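USP37 protein (Homo sapiens, PDB 3U12) is probably, as a whole protein, a cysteine-type deubiquitinase acting at the C-terminal glycine of ubiquitin; this chain is its pleckstrin homology domain. Local coordinates at residues F67-S81 and L88-K102. Numbering follows the deposited sequence. Where two conformers were deposited one is given.
Sequences FQLSHNIKNVVLRPS and LMLTLQDNSFLSIDK. With SO4 (sulfate ion), chain C; SO4 (sulfate ion), chain D.
Gln93 reaches across to the 69-72 loop and the start of strand 73-80 with an extended chain. Its CB lies 3.7 Å from Asn72 OD1, CG lies against Ile73 O, and OE1 ends near His71 O. An amide NH2 can serve two acceptors at once: NE2 gives one hydrogen nearly straight (176°) to Ile73 O, from above that carbonyl's plane, the other to O4 of a sulfate at 2.8 Å. His71 ND1 binds the same sulfate at the edge of its ring. Gln68 NE2 likewise bonds Ser70 O and a second sulfate (both ions probably from the crystallisation liquor); a leucine in its place would probably leave both acceptors without this donor and the loop less firmly tied. Strands 73-80 and 85-92 form an antiparallel hairpin of the PH-domain sheet, interrupted by a classic beta bulge where Lys74 N and Asn75 N share Thr91 O. Lys74, long enough to reach the end of the Leu92-Asn95 turn, bends at chi3 (-94°) and brings NZ to Asn95 OD1 at 2.8 Å. Val76 CG2 meets Leu90 CD1 on the same sheet face; Leu69, also packed on Leu115 of helix 105-119, touches Leu90 and Leu92 through CD2. Leu98 CD2 sits over one face of the Phe67 ring, 4.0 Å from its centroid, a CH-pi contact.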
loop_
_atom_site.group_PDB
_atom_site.type_symbol
_atom_site.label_atom_id
_atom_site.label_comp_id
_atom_site.label_asym_id
_atom_site.label_seq_id
_atom_site.Cartn_x
_atom_site.Cartn_y
_atom_site.Cartn_z
ATOM N N PHE A 67 -6.300 -5.910 2.305
ATOM C CA PHE A 67 -7.014 -4.685 2.610
ATOM C C PHE A 67 -7.768 -4.321 1.358
ATOM O O PHE A 67 -7.163 -4.199 0.279
ATOM C CB PHE A 67 -5.977 -3.595 2.953
ATOM C CG PHE A 67 -5.177 -3.893 4.202
ATOM C CD1 PHE A 67 -5.518 -3.312 5.420
ATOM C CD2 PHE A 67 -4.056 -4.724 4.154
ATOM C CE1 PHE A 67 -4.760 -3.564 6.571
ATOM C CE2 PHE A 67 -3.315 -4.994 5.311
ATOM C CZ PHE A 67 -3.659 -4.393 6.504
ATOM N N GLN A 68 -9.077 -4.148 1.483
ATOM C CA GLN A 68 -9.927 -3.709 0.370
ATOM C C GLN A 68 -9.575 -2.280 -0.030
ATOM O O GLN A 68 -9.328 -1.454 0.845
ATOM C CB GLN A 68 -11.418 -3.793 0.730
ATOM C CG GLN A 68 -12.297 -3.463 -0.489
ATOM C CD GLN A 68 -13.752 -3.763 -0.289
ATOM O OE1 GLN A 68 -14.124 -4.791 0.281
ATOM N NE2 GLN A 68 -14.607 -2.876 -0.784
ATOM N N LEU A 69 -9.551 -1.998 -1.356
ATOM C CA LEU A 69 -9.275 -0.671 -1.903
ATOM C C LEU A 69 -10.507 -0.056 -2.527
ATOM O O LEU A 69 -10.746 1.120 -2.298
ATOM C CB LEU A 69 -8.124 -0.688 -2.924
ATOM C CG LEU A 69 -6.768 -1.117 -2.366
ATOM C CD1 LEU A 69 -5.738 -1.161 -3.497
ATOM C CD2 LEU A 69 -6.294 -0.179 -1.240
ATOM N N SER A 70 -11.292 -0.833 -3.306
ATOM C CA SER A 70 -12.519 -0.332 -3.969
ATOM C C SER A 70 -13.498 0.204 -2.928
ATOM O O SER A 70 -13.784 -0.498 -1.937
ATOM C CB SER A 70 -13.192 -1.444 -4.767
ATOM O OG SER A 70 -12.387 -1.820 -5.868
ATOM N N HIS A 71 -13.923 1.481 -3.105
ATOM C CA HIS A 71 -14.814 2.232 -2.204
ATOM C C HIS A 71 -14.251 2.227 -0.768
ATOM O O HIS A 71 -15.041 2.188 0.175
ATOM C CB HIS A 71 -16.258 1.628 -2.199
ATOM C CG HIS A 71 -16.903 1.576 -3.550
ATOM N ND1 HIS A 71 -17.322 2.724 -4.195
ATOM C CD2 HIS A 71 -17.180 0.509 -4.332
ATOM C CE1 HIS A 71 -17.842 2.325 -5.345
ATOM N NE2 HIS A 71 -17.773 1.001 -5.475
ATOM N N ASN A 72 -12.901 2.201 -0.607
ATOM C CA ASN A 72 -12.273 2.119 0.720
ATOM C C ASN A 72 -10.995 2.972 0.850
ATOM O O ASN A 72 -10.337 2.920 1.882
ATOM C CB ASN A 72 -11.991 0.644 1.107
ATOM C CG ASN A 72 -11.768 0.413 2.596
ATOM O OD1 ASN A 72 -12.347 1.088 3.439
ATOM N ND2 ASN A 72 -10.917 -0.543 2.964
ATOM N N ILE A 73 -10.663 3.780 -0.151
ATOM C CA ILE A 73 -9.482 4.648 -0.090
ATOM C C ILE A 73 -9.912 6.031 0.408
ATOM O O ILE A 73 -10.873 6.613 -0.116
ATOM C CB ILE A 73 -8.743 4.758 -1.457
ATOM C CG1 ILE A 73 -8.144 3.392 -1.889
ATOM C CG2 ILE A 73 -7.642 5.838 -1.412
ATOM C CD1 ILE A 73 -7.559 3.422 -3.383
ATOM N N LYS A 74 -9.203 6.535 1.425
ATOM C CA LYS A 74 -9.450 7.851 1.995
ATOM C C LYS A 74 -8.460 8.817 1.365
ATOM O O LYS A 74 -8.880 9.808 0.761
ATOM C CB LYS A 74 -9.316 7.826 3.528
ATOM C CG LYS A 74 -9.983 9.039 4.193
ATOM C CD LYS A 74 -9.457 9.309 5.587
ATOM C CE LYS A 74 -10.280 8.661 6.672
ATOM N NZ LYS A 74 -9.946 9.232 8.004
ATOM N N ASN A 75 -7.145 8.528 1.479
ATOM C CA ASN A 75 -6.108 9.384 0.879
ATOM C C ASN A 75 -4.809 8.622 0.609
ATOM O O ASN A 75 -4.572 7.527 1.154
ATOM C CB ASN A 75 -5.854 10.667 1.699
ATOM C CG ASN A 75 -5.510 10.477 3.149
ATOM O OD1 ASN A 75 -4.450 9.956 3.497
ATOM N ND2 ASN A 75 -6.353 11.003 4.025
ATOM N N VAL A 76 -4.019 9.161 -0.309
ATOM C CA VAL A 76 -2.716 8.636 -0.722
ATOM C C VAL A 76 -1.724 9.795 -0.777
ATOM O O VAL A 76 -1.963 10.793 -1.463
ATOM C CB VAL A 76 -2.713 7.824 -2.053
ATOM C CG1 VAL A 76 -1.420 7.023 -2.187
ATOM C CG2 VAL A 76 -3.918 6.896 -2.161
ATOM N N VAL A 77 -0.639 9.681 -0.017
ATOM C CA VAL A 77 0.392 10.710 0.056
ATOM C C VAL A 77 1.735 10.061 -0.276
ATOM O O VAL A 77 1.999 8.944 0.178
ATOM C CB VAL A 77 0.425 11.402 1.469
ATOM C CG1 VAL A 77 1.542 12.440 1.568
ATOM C CG2 VAL A 77 -0.915 12.053 1.813
ATOM N N LEU A 78 2.570 10.764 -1.057
ATOM C CA LEU A 78 3.951 10.392 -1.355
ATOM C C LEU A 78 4.839 11.432 -0.714
ATOM O O LEU A 78 4.554 12.628 -0.811
ATOM C CB LEU A 78 4.278 10.379 -2.858
ATOM C CG LEU A 78 3.756 9.265 -3.747
ATOM C CD1 LEU A 78 4.338 9.404 -5.139
ATOM C CD2 LEU A 78 4.126 7.910 -3.222
ATOM N N ARG A 79 5.924 10.992 -0.087
ATOM C CA ARG A 79 6.912 11.877 0.528
ATOM C C ARG A 79 8.320 11.433 0.115
ATOM O O ARG A 79 8.537 10.224 -0.011
ATOM C CB ARG A 79 6.762 11.905 2.063
ATOM C CG ARG A 79 5.513 12.652 2.563
ATOM C CD ARG A 79 5.635 14.163 2.509
ATOM N NE ARG A 79 4.329 14.822 2.560
ATOM C CZ ARG A 79 3.732 15.396 1.517
ATOM N NH1 ARG A 79 4.317 15.402 0.326
ATOM N NH2 ARG A 79 2.544 15.971 1.660
ATOM N N PRO A 80 9.280 12.365 -0.147
ATOM C CA PRO A 80 10.637 11.927 -0.533
ATOM C C PRO A 80 11.295 11.093 0.564
ATOM O O PRO A 80 11.123 11.389 1.747
ATOM C CB PRO A 80 11.392 13.247 -0.782
ATOM C CG PRO A 80 10.322 14.282 -0.967
ATOM C CD PRO A 80 9.198 13.837 -0.074
ATOM N N SER A 81 12.009 10.032 0.173
ATOM C CA SER A 81 12.660 9.113 1.109
ATOM C C SER A 81 14.127 8.887 0.729
ATOM O O SER A 81 14.605 7.748 0.682
ATOM C CB SER A 81 11.893 7.796 1.152
ATOM O OG SER A 81 12.479 6.900 2.078
ATOM N N LEU A 88 5.308 5.919 0.410
ATOM C CA LEU A 88 3.911 5.967 0.014
ATOM C C LEU A 88 3.062 5.695 1.240
ATOM O O LEU A 88 3.253 4.681 1.911
ATOM C CB LEU A 88 3.641 4.935 -1.107
ATOM C CG LEU A 88 2.236 4.945 -1.712
ATOM C CD1 LEU A 88 2.291 4.651 -3.208
ATOM C CD2 LEU A 88 1.326 3.918 -0.999
HETATM N N MSE A 89 2.106 6.576 1.506
HETATM C CA MSE A 89 1.229 6.442 2.668
HETATM C C MSE A 89 -0.220 6.410 2.227
HETATM O O MSE A 89 -0.722 7.344 1.605
HETATM C CB MSE A 89 1.508 7.572 3.675
HETATM C CG MSE A 89 2.869 7.426 4.317
HETATM SE SE MSE A 89 3.570 9.088 4.956
HETATM C CE MSE A 89 4.408 8.449 6.574
ATOM N N LEU A 90 -0.839 5.283 2.465
ATOM C CA LEU A 90 -2.214 4.993 2.092
ATOM C C LEU A 90 -3.093 4.937 3.332
ATOM O O LEU A 90 -2.892 4.070 4.182
ATOM C CB LEU A 90 -2.237 3.629 1.379
ATOM C CG LEU A 90 -3.596 3.028 0.996
ATOM C CD1 LEU A 90 -4.345 3.904 -0.001
ATOM C CD2 LEU A 90 -3.419 1.621 0.438
ATOM N N THR A 91 -4.091 5.829 3.401
ATOM C CA THR A 91 -5.094 5.809 4.458
ATOM C C THR A 91 -6.382 5.265 3.848
ATOM O O THR A 91 -6.821 5.727 2.789
ATOM C CB THR A 91 -5.284 7.180 5.107
ATOM O OG1 THR A 91 -4.010 7.742 5.418
ATOM C CG2 THR A 91 -6.160 7.124 6.362
ATOM N N LEU A 92 -6.994 4.300 4.526
ATOM C CA LEU A 92 -8.265 3.715 4.106
ATOM C C LEU A 92 -9.427 4.377 4.835
ATOM O O LEU A 92 -9.185 5.056 5.820
ATOM C CB LEU A 92 -8.250 2.185 4.334
ATOM C CG LEU A 92 -7.125 1.428 3.578
ATOM C CD1 LEU A 92 -7.164 -0.080 3.885
ATOM C CD2 LEU A 92 -7.168 1.724 2.077
ATOM N N GLN A 93 -10.681 4.184 4.362
ATOM C CA GLN A 93 -11.885 4.794 4.940
ATOM C C GLN A 93 -12.194 4.256 6.344
ATOM O O GLN A 93 -12.855 4.944 7.132
ATOM C CB GLN A 93 -13.101 4.672 3.992
ATOM C CG GLN A 93 -12.982 5.611 2.772
ATOM C CD GLN A 93 -14.124 5.578 1.772
ATOM O OE1 GLN A 93 -15.293 5.328 2.102
ATOM N NE2 GLN A 93 -13.823 5.948 0.526
ATOM N N ASP A 94 -11.667 3.068 6.680
ATOM C CA ASP A 94 -11.836 2.504 8.015
ATOM C C ASP A 94 -10.689 2.964 8.954
ATOM O O ASP A 94 -10.579 2.477 10.079
ATOM C CB ASP A 94 -11.967 0.979 7.954
ATOM C CG ASP A 94 -10.671 0.240 7.729
ATOM O OD1 ASP A 94 -9.772 0.802 7.062
ATOM O OD2 ASP A 94 -10.577 -0.931 8.160
ATOM N N ASN A 95 -9.842 3.901 8.470
ATOM C CA ASN A 95 -8.732 4.545 9.188
ATOM C C ASN A 95 -7.454 3.713 9.248
ATOM O O ASN A 95 -6.484 4.160 9.868
ATOM C CB ASN A 95 -9.149 5.027 10.602
ATOM C CG ASN A 95 -10.124 6.172 10.558
ATOM O OD1 ASN A 95 -9.999 7.086 9.746
ATOM N ND2 ASN A 95 -11.122 6.142 11.429
ATOM N N SER A 96 -7.423 2.541 8.570
ATOM C CA SER A 96 -6.198 1.756 8.447
ATOM C C SER A 96 -5.163 2.651 7.726
ATOM O O SER A 96 -5.513 3.401 6.802
ATOM C CB SER A 96 -6.424 0.507 7.614
ATOM O OG SER A 96 -7.483 -0.286 8.115
ATOM N N PHE A 97 -3.925 2.634 8.214
ATOM C CA PHE A 97 -2.837 3.425 7.657
ATOM C C PHE A 97 -1.725 2.465 7.268
ATOM O O PHE A 97 -1.207 1.748 8.124
ATOM C CB PHE A 97 -2.329 4.417 8.695
ATOM C CG PHE A 97 -1.279 5.381 8.190
ATOM C CD1 PHE A 97 -1.591 6.335 7.230
ATOM C CD2 PHE A 97 0.013 5.357 8.705
ATOM C CE1 PHE A 97 -0.622 7.230 6.771
ATOM C CE2 PHE A 97 0.975 6.272 8.266
ATOM C CZ PHE A 97 0.648 7.211 7.312
ATOM N N LEU A 98 -1.388 2.433 5.980
ATOM C CA LEU A 98 -0.355 1.567 5.420
ATOM C C LEU A 98 0.760 2.400 4.859
ATOM O O LEU A 98 0.519 3.263 4.006
ATOM C CB LEU A 98 -0.924 0.669 4.305
ATOM C CG LEU A 98 -1.907 -0.444 4.734
ATOM C CD1 LEU A 98 -3.312 0.098 4.945
ATOM C CD2 LEU A 98 -1.992 -1.506 3.679
ATOM N N SER A 99 1.981 2.127 5.306
ATOM C CA SER A 99 3.161 2.833 4.827
ATOM C C SER A 99 4.180 1.887 4.220
ATOM O O SER A 99 4.369 0.770 4.702
ATOM C CB SER A 99 3.790 3.644 5.950
ATOM O OG SER A 99 2.921 4.707 6.288
ATOM N N ILE A 100 4.818 2.338 3.143
ATOM C CA ILE A 100 5.865 1.576 2.463
ATOM C C ILE A 100 6.956 2.579 2.123
ATOM O O ILE A 100 6.679 3.646 1.563
ATOM C CB ILE A 100 5.371 0.711 1.270
ATOM C CG1 ILE A 100 6.531 -0.194 0.725
ATOM C CG2 ILE A 100 4.734 1.567 0.169
ATOM C CD1 ILE A 100 6.112 -1.368 -0.207
ATOM N N ASP A 101 8.175 2.275 2.563
ATOM C CA ASP A 101 9.294 3.199 2.445
ATOM C C ASP A 101 10.339 2.747 1.428
ATOM O O ASP A 101 10.302 1.601 0.977
ATOM C CB ASP A 101 9.925 3.374 3.840
ATOM C CG ASP A 101 10.757 4.638 3.985
ATOM O OD1 ASP A 101 10.477 5.620 3.265
ATOM O OD2 ASP A 101 11.696 4.635 4.798
ATOM N N LYS A 102 11.247 3.673 1.036
ATOM C CA LYS A 102 12.372 3.426 0.132
ATOM C C LYS A 102 11.953 2.776 -1.211
ATOM O O LYS A 102 12.674 1.938 -1.755
ATOM C CB LYS A 102 13.444 2.566 0.854
ATOM C CG LYS A 102 14.057 3.243 2.078
ATOM C CD LYS A 102 15.033 2.312 2.800
ATOM C CE LYS A 102 15.607 2.915 4.063
ATOM N NZ LYS A 102 16.517 4.059 3.785
HETATM S S SO4 C . -16.755 5.843 -2.378
HETATM O O1 SO4 C . -17.569 7.050 -2.591
HETATM O O2 SO4 C . -17.518 4.877 -1.575
HETATM O O3 SO4 C . -16.421 5.257 -3.680
HETATM O O4 SO4 C . -15.512 6.203 -1.675
HETATM S S SO4 D . -18.070 -2.943 -1.224
HETATM O O1 SO4 D . -19.337 -2.216 -1.395
HETATM O O2 SO4 D . -18.338 -4.340 -0.848
HETATM O O3 SO4 D . -17.321 -2.914 -2.495
HETATM O O4 SO4 D . -17.287 -2.288 -0.164
HETATM O O HOH W 1 -2.230 8.702 3.509
#